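Local coordinates for hypothetical protein TT0907 (Thermus thermophilus, PDB 1WDI) that probably transfers and isomerizes the ribose of S-adenosylmethionine onto preQ1-modified tRNA, giving epoxyqueuosine on the pathway to queuosine, at residues A[52-58]-A[200-205]. Sequence-based numbering, arbitrary orientation.
Sequences LRPGDVL and MGVELR
Val202 packs between Leu52 and Leu58: CG2 lies 4.1 Å from Leu52 CB, and CG1, held anti to the backbone N (chi1 171°), lies 4.0 Å from Leu58 CB and also touches Leu52 CD1. Leu197 of helix 191-199 touches all three side chains. Beyond Val202, Leu58 and Leu204 run side by side on one face of the sheet and meet methyl to methyl, CD2 to CD2. At the other end Met200 bends at chi3 (-73°), which brings its CE over the backbone to 3.6 Å from Arg53 CA and beside the ring of Pro54.

Backbone bonds join the two segments alongside these side chains. Gly55 N, in the type II turn from Arg53 to Asp56, bonds to Gly201 O. Glu203 N then binds Asp56 O, Leu58 N binds Glu203 O, and Arg205 N gives Leu58 O a nearly straight bond of 2.8 Å.

On the face opposite Leu58 and Leu204, the carboxylate of Glu203 rests against Val57 CG2, while Arg205 CG touches Val57 CG1. Arg205 grips Glu203 OE1 side-on, with NE at 2.8 Å and NH2 at 2.7 Å; Glu203 OE2 pairs with Arg251. With an alanine at Glu203, both arginines would probably lose this shared anion and Val57 CG2 its cover from the carboxylate.

Gly201 is the C-prime residue of a Schellman motif, with Gly201 N bonded to Arg198 O and Val202 N to Leu197 O, so the helix ends and, two residues after Gly201, the chain enters strand 203-211, which pairs in parallel with strand 57-73 in the large mixed sheet.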
loop_
_atom_site.group_PDB
_atom_site.type_symbol
_atom_site.label_atom_id
_atom_site.label_comp_id
_atom_site.label_asym_id
_atom_site.label_seq_id
_atom_site.Cartn_x
_atom_site.Cartn_y
_atom_site.Cartn_z
ATOM N N LEU A 52 19.472 -7.189 8.351
ATOM C CA LEU A 52 19.173 -8.104 7.267
ATOM C C LEU A 52 20.448 -8.862 6.945
ATOM O O LEU A 52 21.492 -8.627 7.562
ATOM C CB LEU A 52 18.692 -7.333 6.040
ATOM C CG LEU A 52 17.426 -6.500 6.236
ATOM C CD1 LEU A 52 16.973 -5.965 4.883
ATOM C CD2 LEU A 52 16.332 -7.353 6.865
ATOM N N ARG A 53 20.366 -9.787 6.001
ATOM C CA ARG A 53 21.553 -10.525 5.604
ATOM C C ARG A 53 21.462 -10.972 4.157
ATOM O O ARG A 53 20.375 -11.052 3.589
ATOM C CB ARG A 53 21.800 -11.710 6.543
ATOM C CG ARG A 53 20.620 -12.606 6.790
ATOM C CD ARG A 53 20.577 -13.001 8.263
ATOM N NE ARG A 53 19.541 -13.993 8.517
ATOM C CZ ARG A 53 19.073 -14.304 9.720
ATOM N NH1 ARG A 53 19.546 -13.697 10.800
ATOM N NH2 ARG A 53 18.128 -15.225 9.838
ATOM N N PRO A 54 22.615 -11.233 3.525
ATOM C CA PRO A 54 22.574 -11.663 2.126
ATOM C C PRO A 54 21.626 -12.842 1.949
ATOM O O PRO A 54 21.674 -13.810 2.703
ATOM C CB PRO A 54 24.038 -12.007 1.819
ATOM C CG PRO A 54 24.617 -12.345 3.169
ATOM C CD PRO A 54 23.983 -11.310 4.069
ATOM N N GLY A 55 20.751 -12.748 0.955
ATOM C CA GLY A 55 19.804 -13.823 0.736
ATOM C C GLY A 55 18.411 -13.428 1.184
ATOM O O GLY A 55 17.434 -14.016 0.732
ATOM N N ASP A 56 18.310 -12.449 2.083
ATOM C CA ASP A 56 16.996 -11.991 2.519
ATOM C C ASP A 56 16.284 -11.478 1.274
ATOM O O ASP A 56 16.914 -10.918 0.374
ATOM C CB ASP A 56 17.097 -10.831 3.519
ATOM C CG ASP A 56 17.357 -11.291 4.942
ATOM O OD1 ASP A 56 17.119 -12.475 5.258
ATOM O OD2 ASP A 56 17.780 -10.447 5.755
ATOM N N VAL A 57 14.977 -11.683 1.213
ATOM C CA VAL A 57 14.200 -11.203 0.083
ATOM C C VAL A 57 13.280 -10.106 0.600
ATOM O O VAL A 57 12.349 -10.366 1.369
ATOM C CB VAL A 57 13.345 -12.317 -0.548
ATOM C CG1 VAL A 57 12.546 -11.749 -1.716
ATOM C CG2 VAL A 57 14.237 -13.450 -1.019
ATOM N N LEU A 58 13.559 -8.880 0.177
ATOM C CA LEU A 58 12.779 -7.719 0.581
ATOM C C LEU A 58 11.727 -7.467 -0.502
ATOM O O LEU A 58 12.061 -7.201 -1.658
ATOM C CB LEU A 58 13.718 -6.520 0.726
ATOM C CG LEU A 58 13.407 -5.363 1.677
ATOM C CD1 LEU A 58 13.040 -5.884 3.057
ATOM C CD2 LEU A 58 14.636 -4.462 1.764
ATOM N N MET A 200 24.748 -5.566 -0.278
ATOM C CA MET A 200 24.948 -6.638 0.688
ATOM C C MET A 200 24.190 -7.909 0.306
ATOM O O MET A 200 24.010 -8.806 1.123
ATOM C CB MET A 200 24.561 -6.194 2.101
ATOM C CG MET A 200 23.102 -5.859 2.302
ATOM S SD MET A 200 22.817 -5.642 4.055
ATOM C CE MET A 200 22.908 -7.341 4.608
ATOM N N GLY A 201 23.744 -7.978 -0.943
ATOM C CA GLY A 201 23.050 -9.166 -1.409
ATOM C C GLY A 201 21.597 -9.341 -1.004
ATOM O O GLY A 201 21.089 -10.459 -1.026
ATOM N N VAL A 202 20.923 -8.259 -0.634
ATOM C CA VAL A 202 19.516 -8.352 -0.257
ATOM C C VAL A 202 18.676 -8.195 -1.516
ATOM O O VAL A 202 18.819 -7.222 -2.251
ATOM C CB VAL A 202 19.117 -7.255 0.766
ATOM C CG1 VAL A 202 17.601 -7.246 0.964
ATOM C CG2 VAL A 202 19.806 -7.527 2.100
ATOM N N GLU A 203 17.810 -9.165 -1.772
ATOM C CA GLU A 203 16.967 -9.098 -2.952
ATOM C C GLU A 203 15.928 -8.007 -2.777
ATOM O O GLU A 203 15.383 -7.822 -1.687
ATOM C CB GLU A 203 16.271 -10.440 -3.189
ATOM C CG GLU A 203 17.212 -11.571 -3.529
ATOM C CD GLU A 203 16.481 -12.818 -3.982
ATOM O OE1 GLU A 203 15.425 -12.679 -4.631
ATOM O OE2 GLU A 203 16.972 -13.933 -3.707
ATOM N N LEU A 204 15.669 -7.277 -3.854
ATOM C CA LEU A 204 14.687 -6.207 -3.836
ATOM C C LEU A 204 13.626 -6.599 -4.860
ATOM O O LEU A 204 13.849 -6.492 -6.066
ATOM C CB LEU A 204 15.355 -4.881 -4.217
ATOM C CG LEU A 204 16.565 -4.472 -3.359
ATOM C CD1 LEU A 204 17.146 -3.172 -3.894
ATOM C CD2 LEU A 204 16.155 -4.300 -1.893
ATOM N N ARG A 205 12.481 -7.075 -4.376
ATOM C CA ARG A 205 11.400 -7.518 -5.256
ATOM C C ARG A 205 10.164 -6.638 -5.116
ATOM O O ARG A 205 9.821 -6.217 -4.009
ATOM C CB ARG A 205 11.032 -8.966 -4.928
ATOM C CG ARG A 205 12.203 -9.933 -4.942
ATOM C CD ARG A 205 12.752 -10.147 -6.348
ATOM N NE ARG A 205 13.808 -11.152 -6.348
ATOM C CZ ARG A 205 14.315 -11.701 -7.444
ATOM N NH1 ARG A 205 13.861 -11.340 -8.638
ATOM N NH2 ARG A 205 15.271 -12.613 -7.343
#